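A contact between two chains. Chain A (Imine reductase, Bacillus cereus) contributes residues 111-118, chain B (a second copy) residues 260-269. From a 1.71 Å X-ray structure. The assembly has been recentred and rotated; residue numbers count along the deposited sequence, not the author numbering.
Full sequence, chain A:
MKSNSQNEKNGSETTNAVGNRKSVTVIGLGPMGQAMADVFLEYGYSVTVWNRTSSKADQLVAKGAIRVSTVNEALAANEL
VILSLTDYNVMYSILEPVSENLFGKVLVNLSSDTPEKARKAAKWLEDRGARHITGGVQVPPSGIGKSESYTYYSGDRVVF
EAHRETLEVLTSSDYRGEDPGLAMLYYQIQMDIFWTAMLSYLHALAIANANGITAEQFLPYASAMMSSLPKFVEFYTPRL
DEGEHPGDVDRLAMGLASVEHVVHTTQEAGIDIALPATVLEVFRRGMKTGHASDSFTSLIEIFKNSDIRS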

# COMPACT_ATOMS: atom_id res chain seq x y z
N SER A 111 18.81 17.26 2.98
CA SER A 111 17.86 17.51 1.85
C SER A 111 17.48 16.15 1.21
O SER A 111 18.36 15.39 0.90
CB SER A 111 18.50 18.30 0.76
OG SER A 111 18.98 19.56 1.30
N SER A 112 16.23 15.96 0.90
CA SER A 112 15.90 14.69 0.24
C SER A 112 16.09 14.84 -1.31
O SER A 112 15.79 15.88 -1.99
CB SER A 112 14.57 14.13 0.83
OG SER A 112 13.54 14.83 0.25
N ASP A 113 16.80 13.84 -1.85
CA ASP A 113 17.17 13.70 -3.27
C ASP A 113 17.62 12.23 -3.55
O ASP A 113 17.51 11.37 -2.70
CB ASP A 113 18.28 14.69 -3.70
CG ASP A 113 18.18 15.20 -5.14
OD1 ASP A 113 17.71 14.46 -6.07
OD2 ASP A 113 18.62 16.34 -5.42
N THR A 114 18.10 11.99 -4.76
CA THR A 114 18.44 10.63 -5.15
C THR A 114 19.78 10.15 -4.61
O THR A 114 20.68 10.98 -4.31
CB THR A 114 18.49 10.43 -6.64
OG1 THR A 114 19.72 10.95 -7.23
CG2 THR A 114 17.26 11.09 -7.29
N PRO A 115 19.95 8.84 -4.53
CA PRO A 115 21.22 8.29 -4.08
C PRO A 115 22.39 8.75 -4.96
O PRO A 115 23.50 9.12 -4.44
CB PRO A 115 21.03 6.81 -4.22
CG PRO A 115 19.57 6.59 -3.96
CD PRO A 115 18.93 7.78 -4.61
N GLU A 116 22.21 8.78 -6.27
CA GLU A 116 23.32 9.21 -7.13
C GLU A 116 23.63 10.69 -6.97
O GLU A 116 24.81 11.08 -7.08
CB GLU A 116 23.08 8.95 -8.65
CG GLU A 116 23.34 7.54 -9.12
CD GLU A 116 24.73 7.00 -8.72
OE1 GLU A 116 25.80 7.59 -9.03
OE2 GLU A 116 24.76 5.98 -8.03
N LYS A 117 22.63 11.53 -6.70
CA LYS A 117 22.90 12.96 -6.50
C LYS A 117 23.77 13.12 -5.25
O LYS A 117 24.71 13.93 -5.29
CB LYS A 117 21.67 13.79 -6.34
CG LYS A 117 21.01 13.99 -7.68
CD LYS A 117 21.69 15.08 -8.47
CE LYS A 117 20.98 15.27 -9.82
NZ LYS A 117 20.13 16.48 -9.66
N ALA A 118 23.46 12.36 -4.21
CA ALA A 118 24.22 12.42 -2.94
C ALA A 118 25.66 11.97 -3.17
O ALA A 118 26.58 12.56 -2.63
CB ALA A 118 23.61 11.59 -1.86
N GLU B 260 8.49 12.86 -7.46
CA GLU B 260 9.49 13.11 -8.52
C GLU B 260 10.85 12.53 -8.16
O GLU B 260 11.49 11.88 -8.99
CB GLU B 260 9.69 14.61 -8.79
CG GLU B 260 8.58 15.28 -9.52
CD GLU B 260 8.66 16.81 -9.51
OE1 GLU B 260 9.43 17.40 -8.71
OE2 GLU B 260 7.97 17.45 -10.34
N HIS B 261 11.28 12.69 -6.89
CA HIS B 261 12.51 12.05 -6.43
C HIS B 261 12.47 10.51 -6.43
O HIS B 261 13.45 9.85 -6.73
CB HIS B 261 12.91 12.54 -5.07
CG HIS B 261 13.39 13.94 -5.13
ND1 HIS B 261 13.37 14.78 -4.05
CD2 HIS B 261 13.86 14.66 -6.19
CE1 HIS B 261 13.85 15.96 -4.42
NE2 HIS B 261 14.22 15.89 -5.69
N VAL B 262 11.29 9.92 -6.15
CA VAL B 262 11.16 8.46 -6.25
C VAL B 262 11.33 8.03 -7.75
O VAL B 262 12.01 7.03 -8.03
CB VAL B 262 9.81 7.98 -5.66
CG1 VAL B 262 9.56 6.51 -6.04
CG2 VAL B 262 9.72 8.16 -4.15
N VAL B 263 10.67 8.73 -8.66
CA VAL B 263 10.80 8.48 -10.07
C VAL B 263 12.26 8.59 -10.55
O VAL B 263 12.79 7.70 -11.20
CB VAL B 263 9.89 9.38 -10.88
CG1 VAL B 263 10.19 9.27 -12.37
CG2 VAL B 263 8.42 9.01 -10.60
N HIS B 264 12.96 9.66 -10.15
CA HIS B 264 14.34 9.78 -10.48
C HIS B 264 15.22 8.67 -9.95
O HIS B 264 16.10 8.23 -10.66
CB HIS B 264 14.86 11.18 -10.00
CG HIS B 264 14.20 12.33 -10.66
ND1 HIS B 264 14.18 13.60 -10.11
CD2 HIS B 264 13.53 12.42 -11.83
CE1 HIS B 264 13.50 14.41 -10.90
NE2 HIS B 264 13.14 13.73 -11.98
N THR B 265 14.99 8.25 -8.69
CA THR B 265 15.72 7.22 -8.02
C THR B 265 15.56 5.92 -8.83
O THR B 265 16.51 5.14 -9.04
CB THR B 265 15.26 7.05 -6.57
OG1 THR B 265 15.56 8.27 -5.85
CG2 THR B 265 15.94 5.89 -5.89
N THR B 266 14.31 5.70 -9.26
CA THR B 266 13.97 4.51 -10.07
C THR B 266 14.74 4.51 -11.38
O THR B 266 15.36 3.47 -11.68
CB THR B 266 12.45 4.48 -10.32
OG1 THR B 266 11.72 4.49 -9.06
CG2 THR B 266 12.04 3.17 -11.07
N GLN B 267 14.72 5.62 -12.13
CA GLN B 267 15.37 5.73 -13.44
C GLN B 267 16.85 5.55 -13.31
O GLN B 267 17.45 4.82 -14.11
CB GLN B 267 15.15 7.06 -14.05
CG GLN B 267 13.80 7.36 -14.52
CD GLN B 267 13.60 8.84 -14.85
OE1 GLN B 267 14.06 9.74 -14.14
NE2 GLN B 267 12.86 9.10 -15.90
N GLU B 268 17.46 6.15 -12.27
CA GLU B 268 18.92 6.01 -12.01
C GLU B 268 19.33 4.59 -11.73
O GLU B 268 20.45 4.20 -12.05
CB GLU B 268 19.34 6.79 -10.71
CG GLU B 268 19.44 8.23 -10.84
CD GLU B 268 19.74 8.82 -9.40
OE1 GLU B 268 19.97 8.04 -8.33
OE2 GLU B 268 19.72 10.03 -9.43
N ALA B 269 18.45 3.78 -11.12
CA ALA B 269 18.67 2.40 -10.75
C ALA B 269 18.40 1.40 -11.89
O ALA B 269 18.61 0.23 -11.69
CB ALA B 269 17.92 2.01 -9.49
O HOH W 1 13.03 13.38 -1.64
O HOH W 2 16.83 14.73 -8.43

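Glu B268 anchors the contact by reaching the start of the chain A helix. With chi1 at -76° (m) and chi2 at 175° (t), its side chain extends from the chain B helix and places both carboxylate oxygens against chain A. Thr A114 OG1 donates to Glu B268 OE2 in a very short hydrogen bond of 2.4 Å, and Glu A116 N donates to Glu B268 OE1 at 3.1 Å, with an N-H...acceptor angle of 154°. An acid suits this place, where a helix's first turn leaves amides unpaired.

Thr A114 adopts chi1 of 78° (p), which lets OG1 also accept from Lys A117 N (3.0 Å, 155°) as the N-cap. Its methyl packs separately: Thr A114 CG2 lies 3.6 Å from both His B264 CB and Thr B265 OG1. Thr B265, in the m rotamer, turns OG1 back onto its own helix, donating to His B261 O at 2.8 Å, so this buried hydroxyl is satisfied while Pro A115 CD rests 3.6 Å from Thr B265 OG1.

At the other end, His B261 (chi1 -71°, m) offers a ring face to Asp A113 CA, 4.1 Å from the ring centroid and 13° off its normal. A water bridges Ser A112 OG (2.4 Å) and His B261 ND1 (2.8 Å). Together the stretches bury 374 Å².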